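Long-range contacts in 2,3-bisphosphoglycerate-independent phosphoglycerate mutase (Pyrococcus horikoshii, PDB 2ZKT), which probably catalyses the glycolytic interconversion of 2-phosphoglycerate and 3-phosphoglycerate as a metal-dependent mutase that needs no 2,3-bisphosphoglycerate: residues I67-D71 with M236-Q241; T75-F81 with G227-N233; F82-G86 with A253-V258. One frame throughout, in Å; residues are numbered along the deposited sequence.

Interaction 1 (I67-D71 with M236-Q241)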
loop_
_atom_site.group_PDB
_atom_site.type_symbol
_atom_site.label_atom_id
_atom_site.label_comp_id
_atom_site.label_asym_id
_atom_site.label_seq_id
_atom_site.Cartn_x
_atom_site.Cartn_y
_atom_site.Cartn_z
ATOM N N ILE B 67 7.429 -25.300 0.471
ATOM C CA ILE B 67 7.710 -24.258 1.454
ATOM C C ILE B 67 8.199 -24.857 2.782
ATOM O O ILE B 67 9.051 -24.264 3.450
ATOM C CB ILE B 67 6.443 -23.406 1.722
ATOM C CG1 ILE B 67 6.047 -22.635 0.448
ATOM C CG2 ILE B 67 6.671 -22.464 2.893
ATOM C CD1 ILE B 67 7.074 -21.615 -0.044
ATOM N N PHE B 68 7.667 -26.024 3.165
ATOM C CA PHE B 68 8.086 -26.655 4.426
ATOM C C PHE B 68 9.457 -27.331 4.335
ATOM O O PHE B 68 9.966 -27.841 5.342
ATOM C CB PHE B 68 7.034 -27.672 4.913
ATOM C CG PHE B 68 5.752 -27.036 5.387
ATOM C CD1 PHE B 68 5.780 -25.984 6.304
ATOM C CD2 PHE B 68 4.519 -27.475 4.901
ATOM C CE1 PHE B 68 4.584 -25.368 6.733
ATOM C CE2 PHE B 68 3.324 -26.883 5.310
ATOM C CZ PHE B 68 3.350 -25.821 6.230
ATOM N N GLY B 69 10.041 -27.343 3.129
ATOM C CA GLY B 69 11.368 -27.923 2.933
ATOM C C GLY B 69 11.461 -29.247 2.188
ATOM O O GLY B 69 12.528 -29.869 2.145
ATOM N N TYR B 70 10.361 -29.690 1.586
ATOM C CA TYR B 70 10.368 -30.967 0.873
ATOM C C TYR B 70 10.348 -30.784 -0.639
ATOM O O TYR B 70 9.988 -29.717 -1.150
ATOM C CB TYR B 70 9.144 -31.804 1.290
ATOM C CG TYR B 70 9.096 -32.119 2.776
ATOM C CD1 TYR B 70 9.883 -33.151 3.324
ATOM C CD2 TYR B 70 8.317 -31.352 3.640
ATOM C CE1 TYR B 70 9.888 -33.403 4.694
ATOM C CE2 TYR B 70 8.317 -31.591 5.016
ATOM C CZ TYR B 70 9.103 -32.615 5.539
ATOM O OH TYR B 70 9.088 -32.851 6.900
ATOM N N ASP B 71 10.742 -31.841 -1.348
ATOM C CA ASP B 71 10.728 -31.837 -2.809
ATOM C C ASP B 71 9.338 -32.358 -3.201
ATOM O O ASP B 71 9.026 -33.539 -3.007
ATOM C CB ASP B 71 11.825 -32.766 -3.362
ATOM C CG ASP B 71 11.809 -32.858 -4.883
ATOM O OD1 ASP B 71 10.877 -33.490 -5.438
ATOM O OD2 ASP B 71 12.725 -32.293 -5.524
ATOM N N MET B 236 11.239 -38.068 6.963
ATOM C CA MET B 236 10.864 -37.886 8.359
ATOM C C MET B 236 10.081 -36.584 8.517
ATOM O O MET B 236 10.055 -35.744 7.611
ATOM C CB MET B 236 12.122 -37.858 9.237
ATOM C CG MET B 236 13.144 -36.804 8.843
ATOM S SD MET B 236 14.663 -36.951 9.819
ATOM C CE MET B 236 15.572 -38.135 8.815
ATOM N N LYS B 237 9.446 -36.413 9.673
ATOM C CA LYS B 237 8.664 -35.210 9.924
ATOM C C LYS B 237 9.561 -33.978 10.151
ATOM O O LYS B 237 10.761 -34.098 10.444
ATOM C CB LYS B 237 7.734 -35.441 11.127
ATOM C CG LYS B 237 7.159 -36.865 11.175
ATOM C CD LYS B 237 5.799 -36.934 11.871
ATOM C CE LYS B 237 4.677 -36.462 10.944
ATOM N NZ LYS B 237 3.322 -36.530 11.582
ATOM N N PHE B 238 8.961 -32.797 9.988
ATOM C CA PHE B 238 9.649 -31.515 10.156
ATOM C C PHE B 238 10.321 -31.442 11.538
ATOM O O PHE B 238 11.527 -31.184 11.652
ATOM C CB PHE B 238 8.625 -30.374 10.014
ATOM C CG PHE B 238 9.237 -29.006 9.831
ATOM C CD1 PHE B 238 9.559 -28.539 8.555
ATOM C CD2 PHE B 238 9.455 -28.175 10.931
ATOM C CE1 PHE B 238 10.087 -27.261 8.368
ATOM C CE2 PHE B 238 9.985 -26.891 10.764
ATOM C CZ PHE B 238 10.301 -26.430 9.472
ATOM N N THR B 239 9.517 -31.680 12.578
ATOM C CA THR B 239 9.968 -31.647 13.974
ATOM C C THR B 239 11.229 -32.464 14.223
ATOM O O THR B 239 12.173 -31.977 14.857
ATOM C CB THR B 239 8.861 -32.170 14.931
ATOM O OG1 THR B 239 8.324 -33.398 14.406
ATOM C CG2 THR B 239 7.734 -31.134 15.085
ATOM N N GLU B 240 11.261 -33.704 13.728
ATOM C CA GLU B 240 12.439 -34.539 13.949
ATOM C C GLU B 240 13.583 -34.157 13.022
ATOM O O GLU B 240 14.751 -34.149 13.428
ATOM C CB GLU B 240 12.096 -36.034 13.793
ATOM C CG GLU B 240 11.566 -36.449 12.432
ATOM C CD GLU B 240 11.270 -37.948 12.361
ATOM O OE1 GLU B 240 12.205 -38.748 12.614
ATOM O OE2 GLU B 240 10.109 -38.325 12.051
ATOM N N GLN B 241 13.245 -33.813 11.782
ATOM C CA GLN B 241 14.259 -33.438 10.799
ATOM C C GLN B 241 15.149 -32.303 11.329
ATOM O O GLN B 241 16.378 -32.391 11.288
ATOM C CB GLN B 241 13.569 -33.018 9.495
ATOM C CG GLN B 241 14.509 -32.654 8.361
ATOM C CD GLN B 241 13.750 -32.272 7.092
ATOM O OE1 GLN B 241 14.348 -31.831 6.103
ATOM N NE2 GLN B 241 12.424 -32.441 7.114
HETATM O O HOH W 1 13.462 -32.917 2.905
#
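Helix 60-67 ends in a Schellman motif, and the turn it makes rests against the start of helix 238-242. Ile67, in the last helical turn, takes no part in the contact and packs on Leu9 and Ile11 of strand 6-12. Phe68 meets the second segment through its backbone: its carbonyl O lies 3.1 Å from Phe238 CE1, close to the plane of that ring, so that the aromatic edge faces the oxygen. Both phenylalanine rings also meet Phe264, which joins them in one aromatic cluster. Gly69 then takes a positive phi of 108°, where a CB would collide with the carbonyl O of Phe68. Its own O accepts a bond from a water 3.3 Å away, and the same water reaches Gln241 OE1 through a weak 3.5 Å bond. Tyr70 supplies a direct hydrogen bond. Its ring extends to the loop before helix 238-242, where OH donates to Met236 O at 3.1 Å; Phe238 N is equally near that hydroxyl, but at a poor angle for bonding. Asp71 turns from this interface to N-cap helix 72-75, its OD1 taking a weak hydrogen bond from Glu74 N.

Interaction 2 (T75-F81 with G227-N233)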
loop_
_atom_site.group_PDB
_atom_site.type_symbol
_atom_site.label_atom_id
_atom_site.label_comp_id
_atom_site.label_asym_id
_atom_site.label_seq_id
_atom_site.Cartn_x
_atom_site.Cartn_y
_atom_site.Cartn_z
ATOM N N THR B 75 7.792 -36.214 -2.863
ATOM C CA THR B 75 6.945 -36.450 -1.691
ATOM C C THR B 75 5.439 -36.494 -1.974
ATOM O O THR B 75 4.706 -37.256 -1.338
ATOM C CB THR B 75 7.198 -35.367 -0.619
ATOM O OG1 THR B 75 6.988 -34.067 -1.194
ATOM C CG2 THR B 75 8.634 -35.449 -0.100
ATOM N N TYR B 76 4.987 -35.678 -2.931
ATOM C CA TYR B 76 3.570 -35.596 -3.267
ATOM C C TYR B 76 2.918 -36.901 -3.728
ATOM O O TYR B 76 3.337 -37.526 -4.715
ATOM C CB TYR B 76 3.330 -34.521 -4.332
ATOM C CG TYR B 76 1.866 -34.165 -4.495
ATOM C CD1 TYR B 76 1.129 -33.661 -3.418
ATOM C CD2 TYR B 76 1.223 -34.293 -5.732
ATOM C CE1 TYR B 76 -0.207 -33.281 -3.570
ATOM C CE2 TYR B 76 -0.119 -33.914 -5.891
ATOM C CZ TYR B 76 -0.816 -33.407 -4.807
ATOM O OH TYR B 76 -2.110 -32.983 -4.969
ATOM N N ARG B 77 1.868 -37.293 -3.009
ATOM C CA ARG B 77 1.134 -38.503 -3.343
ATOM C C ARG B 77 -0.367 -38.199 -3.425
ATOM O O ARG B 77 -1.203 -39.023 -3.040
ATOM C CB ARG B 77 1.422 -39.604 -2.301
ATOM C CG ARG B 77 2.835 -40.224 -2.391
ATOM C CD ARG B 77 2.985 -41.076 -3.641
ATOM N NE ARG B 77 4.259 -41.801 -3.700
ATOM C CZ ARG B 77 5.449 -41.241 -3.948
ATOM N NH1 ARG B 77 5.556 -39.928 -4.163
ATOM N NH2 ARG B 77 6.541 -42.004 -3.992
ATOM N N GLY B 78 -0.703 -37.006 -3.928
ATOM C CA GLY B 78 -2.103 -36.627 -4.066
ATOM C C GLY B 78 -2.582 -35.602 -3.049
ATOM O O GLY B 78 -1.878 -35.293 -2.085
ATOM N N ARG B 79 -3.802 -35.095 -3.260
ATOM C CA ARG B 79 -4.405 -34.079 -2.387
ATOM C C ARG B 79 -5.323 -34.587 -1.261
ATOM O O ARG B 79 -5.231 -34.130 -0.113
ATOM C CB ARG B 79 -5.197 -33.081 -3.245
ATOM C CG ARG B 79 -6.008 -32.084 -2.426
ATOM C CD ARG B 79 -6.674 -31.010 -3.300
ATOM N NE ARG B 79 -7.390 -30.031 -2.473
ATOM C CZ ARG B 79 -7.964 -28.919 -2.939
ATOM N NH1 ARG B 79 -7.912 -28.629 -4.237
ATOM N NH2 ARG B 79 -8.599 -28.100 -2.100
ATOM N N GLY B 80 -6.221 -35.511 -1.614
ATOM C CA GLY B 80 -7.183 -36.059 -0.660
ATOM C C GLY B 80 -6.773 -36.190 0.803
ATOM O O GLY B 80 -7.451 -35.658 1.697
ATOM N N PHE B 81 -5.671 -36.901 1.052
ATOM C CA PHE B 81 -5.193 -37.115 2.418
ATOM C C PHE B 81 -5.007 -35.826 3.225
ATOM O O PHE B 81 -5.309 -35.787 4.427
ATOM C CB PHE B 81 -3.869 -37.896 2.403
ATOM C CG PHE B 81 -3.542 -38.573 3.712
ATOM C CD1 PHE B 81 -2.934 -37.862 4.748
ATOM C CD2 PHE B 81 -3.831 -39.932 3.902
ATOM C CE1 PHE B 81 -2.617 -38.490 5.959
ATOM C CE2 PHE B 81 -3.517 -40.577 5.109
ATOM C CZ PHE B 81 -2.909 -39.853 6.140
ATOM N N GLY B 227 -9.013 -35.969 -6.738
ATOM C CA GLY B 227 -7.864 -35.704 -5.880
ATOM C C GLY B 227 -7.492 -36.838 -4.935
ATOM O O GLY B 227 -7.260 -36.603 -3.743
ATOM N N ALA B 228 -7.440 -38.062 -5.458
ATOM C CA ALA B 228 -7.080 -39.226 -4.646
ATOM C C ALA B 228 -5.720 -38.963 -3.985
ATOM O O ALA B 228 -4.776 -38.495 -4.641
ATOM C CB ALA B 228 -7.016 -40.487 -5.526
ATOM N N GLY B 229 -5.616 -39.250 -2.689
ATOM C CA GLY B 229 -4.355 -39.008 -2.007
ATOM C C GLY B 229 -4.056 -39.921 -0.826
ATOM O O GLY B 229 -4.962 -40.425 -0.149
ATOM N N THR B 230 -2.764 -40.146 -0.595
ATOM C CA THR B 230 -2.308 -40.977 0.517
ATOM C C THR B 230 -1.393 -40.061 1.330
ATOM O O THR B 230 -1.254 -38.868 1.018
ATOM C CB THR B 230 -1.475 -42.201 0.023
ATOM O OG1 THR B 230 -0.184 -41.756 -0.432
ATOM C CG2 THR B 230 -2.177 -42.900 -1.137
ATOM N N TYR B 231 -0.777 -40.606 2.376
ATOM C CA TYR B 231 0.150 -39.819 3.184
ATOM C C TYR B 231 1.347 -39.492 2.265
ATOM O O TYR B 231 1.754 -40.324 1.444
ATOM C CB TYR B 231 0.627 -40.647 4.385
ATOM C CG TYR B 231 1.556 -39.896 5.313
ATOM C CD1 TYR B 231 1.052 -38.981 6.245
ATOM C CD2 TYR B 231 2.937 -40.106 5.269
ATOM C CE1 TYR B 231 1.902 -38.291 7.119
ATOM C CE2 TYR B 231 3.803 -39.421 6.134
ATOM C CZ TYR B 231 3.277 -38.516 7.055
ATOM O OH TYR B 231 4.120 -37.832 7.906
ATOM N N PRO B 232 1.925 -38.281 2.387
ATOM C CA PRO B 232 3.066 -37.931 1.523
ATOM C C PRO B 232 4.344 -38.752 1.789
ATOM O O PRO B 232 4.656 -39.091 2.937
ATOM C CB PRO B 232 3.258 -36.438 1.801
ATOM C CG PRO B 232 2.872 -36.326 3.247
ATOM C CD PRO B 232 1.620 -37.187 3.329
ATOM N N ASN B 233 5.068 -39.078 0.714
ATOM C CA ASN B 233 6.314 -39.845 0.820
ATOM C C ASN B 233 7.442 -38.949 1.339
ATOM O O ASN B 233 8.307 -38.508 0.575
ATOM C CB ASN B 233 6.719 -40.415 -0.552
ATOM C CG ASN B 233 8.021 -41.218 -0.493
ATOM O OD1 ASN B 233 8.671 -41.452 -1.519
ATOM N ND2 ASN B 233 8.400 -41.650 0.711
HETATM O O HOH W 2 0.264 -36.765 -0.647
#
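This is a backbone-to-backbone contact between two loop-rich segments, placed where strand 222-229, an outermost strand of the four-stranded antiparallel sheet, runs back toward the larger, zinc-binding part of the protein. The two segments run antiparallel and are tied by three main-chain hydrogen bonds: Asn233 N to Thr75 O at 2.8 Å, Thr230 N to Arg77 O at 3.1 Å, and Gly80 N to Gly227 O at 2.6 Å. A water fills in between them, accepting from Arg77 N at 2.9 Å and donating to Gly78 O at 3.0 Å and Thr230 O at 3.1 Å. Around Gly78 and Gly229, whose CA atoms are 3.9 Å apart, the backbones touch directly. Gly78 CA lies 3.3 Å from Ala228 O, and Gly229 CA 3.3 Å from Arg77 O, both as CA-H...O contacts; a CB on either glycine would clash with the facing segment. In cofactor-independent phosphoglycerate mutases a second domain is inserted into the metal-binding core of the alkaline phosphatase superfamily; here 75-81 leads out toward strand 96-103 of the smaller sheet and 227-233 leads back, so the two connections are paired. Phe81 adds the aromatic part of the contact. Tyr231 presents its edge to the Phe81 face in an offset edge-to-face pair, centroids 5.8 Å apart and planes at 82°, while Tyr231 CB sits 4.2 Å from the Phe81 centroid as a CH-pi contact. Beyond the pair, Tyr231 OH is hydrogen-bonded to Ala261 O. The Arg79 guanidinium forms a salt bridge with Glu83 through NE.

Interaction 3 (F82-G86 with A253-V258)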
loop_
_atom_site.group_PDB
_atom_site.type_symbol
_atom_site.label_atom_id
_atom_site.label_comp_id
_atom_site.label_asym_id
_atom_site.label_seq_id
_atom_site.Cartn_x
_atom_site.Cartn_y
_atom_site.Cartn_z
ATOM N N PHE B 82 -4.494 -34.776 2.571
ATOM C CA PHE B 82 -4.276 -33.490 3.245
ATOM C C PHE B 82 -5.629 -32.864 3.619
ATOM O O PHE B 82 -5.794 -32.309 4.714
ATOM C CB PHE B 82 -3.508 -32.512 2.329
ATOM C CG PHE B 82 -2.121 -32.975 1.944
ATOM C CD1 PHE B 82 -1.164 -33.253 2.922
ATOM C CD2 PHE B 82 -1.765 -33.105 0.596
ATOM C CE1 PHE B 82 0.126 -33.650 2.569
ATOM C CE2 PHE B 82 -0.477 -33.500 0.232
ATOM C CZ PHE B 82 0.471 -33.775 1.222
ATOM N N GLU B 83 -6.585 -32.940 2.693
ATOM C CA GLU B 83 -7.924 -32.395 2.924
ATOM C C GLU B 83 -8.562 -33.128 4.123
ATOM O O GLU B 83 -9.164 -32.499 4.995
ATOM C CB GLU B 83 -8.794 -32.589 1.666
ATOM C CG GLU B 83 -9.863 -31.510 1.436
ATOM C CD GLU B 83 -9.288 -30.197 0.883
ATOM O OE1 GLU B 83 -8.570 -30.243 -0.147
ATOM O OE2 GLU B 83 -9.564 -29.123 1.474
ATOM N N ALA B 84 -8.419 -34.458 4.167
ATOM C CA ALA B 84 -8.990 -35.235 5.266
ATOM C C ALA B 84 -8.372 -34.845 6.617
ATOM O O ALA B 84 -9.069 -34.691 7.619
ATOM C CB ALA B 84 -8.770 -36.731 4.998
ATOM N N LEU B 85 -7.016 -34.734 6.635
ATOM C CA LEU B 85 -6.349 -34.338 7.882
ATOM C C LEU B 85 -6.759 -32.911 8.271
ATOM O O LEU B 85 -6.660 -32.479 9.414
ATOM C CB LEU B 85 -4.827 -34.317 7.682
ATOM C CG LEU B 85 -4.141 -35.681 7.436
ATOM C CD1 LEU B 85 -2.625 -35.533 7.457
ATOM C CD2 LEU B 85 -4.468 -36.757 8.483
ATOM N N GLY B 86 -7.161 -32.144 7.228
ATOM C CA GLY B 86 -7.569 -30.749 7.376
ATOM C C GLY B 86 -8.867 -30.617 8.187
ATOM O O GLY B 86 -9.025 -29.736 9.025
ATOM N N ALA B 253 -8.503 -25.548 5.334
ATOM C CA ALA B 253 -8.380 -26.990 5.548
ATOM C C ALA B 253 -7.158 -27.648 4.883
ATOM O O ALA B 253 -6.355 -28.314 5.549
ATOM C CB ALA B 253 -9.663 -27.685 5.073
ATOM N N LEU B 254 -7.033 -27.466 3.567
ATOM C CA LEU B 254 -5.935 -28.076 2.820
ATOM C C LEU B 254 -4.535 -27.762 3.362
ATOM O O LEU B 254 -3.659 -28.634 3.375
ATOM C CB LEU B 254 -6.024 -27.671 1.342
ATOM C CG LEU B 254 -5.003 -28.339 0.413
ATOM C CD1 LEU B 254 -5.059 -29.853 0.571
ATOM C CD2 LEU B 254 -5.288 -27.937 -1.030
ATOM N N VAL B 255 -4.317 -26.529 3.819
ATOM C CA VAL B 255 -3.004 -26.164 4.334
ATOM C C VAL B 255 -2.795 -26.702 5.748
ATOM O O VAL B 255 -1.665 -27.057 6.124
ATOM C CB VAL B 255 -2.796 -24.625 4.294
ATOM C CG1 VAL B 255 -1.450 -24.248 4.919
ATOM C CG2 VAL B 255 -2.854 -24.141 2.840
ATOM N N LYS B 256 -3.871 -26.767 6.533
ATOM C CA LYS B 256 -3.776 -27.305 7.893
ATOM C C LYS B 256 -3.391 -28.783 7.755
ATOM O O LYS B 256 -2.629 -29.323 8.570
ATOM C CB LYS B 256 -5.126 -27.206 8.610
ATOM C CG LYS B 256 -5.648 -25.789 8.795
ATOM C CD LYS B 256 -7.066 -25.811 9.342
ATOM C CE LYS B 256 -7.133 -26.582 10.659
ATOM N NZ LYS B 256 -8.538 -26.737 11.138
ATOM N N GLY B 257 -3.927 -29.416 6.705
ATOM C CA GLY B 257 -3.658 -30.826 6.441
ATOM C C GLY B 257 -2.195 -31.099 6.140
ATOM O O GLY B 257 -1.575 -31.989 6.734
ATOM N N VAL B 258 -1.630 -30.330 5.208
ATOM C CA VAL B 258 -0.225 -30.500 4.859
ATOM C C VAL B 258 0.626 -30.274 6.107
ATOM O O VAL B 258 1.498 -31.079 6.432
ATOM C CB VAL B 258 0.203 -29.502 3.749
ATOM C CG1 VAL B 258 1.711 -29.612 3.502
ATOM C CG2 VAL B 258 -0.578 -29.797 2.457
#
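Ala253 opens the second helix with its CB toward helix 80-86, 3.9 Å from Glu83 OE2, and its carbonyl O receives a CA-H...O contact from Gly86 CA at 3.3 Å. Leu254 follows, its CD1 packed 3.5 Å from Phe82 CB and 3.6 Å from Glu83 OE1; that carboxylate is held by a salt bridge to Arg79. Val255 points away from helix 80-86, onto Phe298 and His300 of strand 296-301. The helix thus lies between the main sheet and helix 80-86. It is the crossover helix of a beta-alpha-beta unit, connecting the adjacent parallel strands 246-249 and 265-267. Lys256 stretches its NZ to 3.7 Å from Gly86 O. At Gly257 the backbones come closest: its CA is 4.0 Å from that of Gly86 and 3.1 Å from Phe82 O in a CA-H...O contact with an angle of 155° at the hydrogen. A CB on Gly257 would overlap Phe82 O, and one on Gly86 would overlap Ala253 O, so the two glycines allow the short axes to approach to 6.7 Å while crossing nearly at right angles, at 98°. The segments share no conventional hydrogen bond. Val258 finishes the contact over the face of the Phe82 ring, its CG2 3.7 Å from the ring centroid and 19° off the ring normal.

In the fold
The first segments of the three contacts follow one another along the chain from the end of helix 60-67, whose first residue, Ser60, is a zinc ligand. Interactions 2 and 3 share helix 80-86, with centres 11 Å apart, and join where Arg79 NE meets Leu254 CD2 at 3.3 Å and Pro232 CG meets Phe82 CE1 at 3.9 Å. Interaction 1 lies about 16 Å from each by centres, touching interaction 3 through Phe68 CE2 and Val258 CG1 (3.6 Å) and interaction 2 through Tyr70 CB and Thr75 CG2 (3.9 Å). Side chains approach a bound zinc to about 7 Å at Leu254, 9 Å at Arg79 and 11 Å at Phe68.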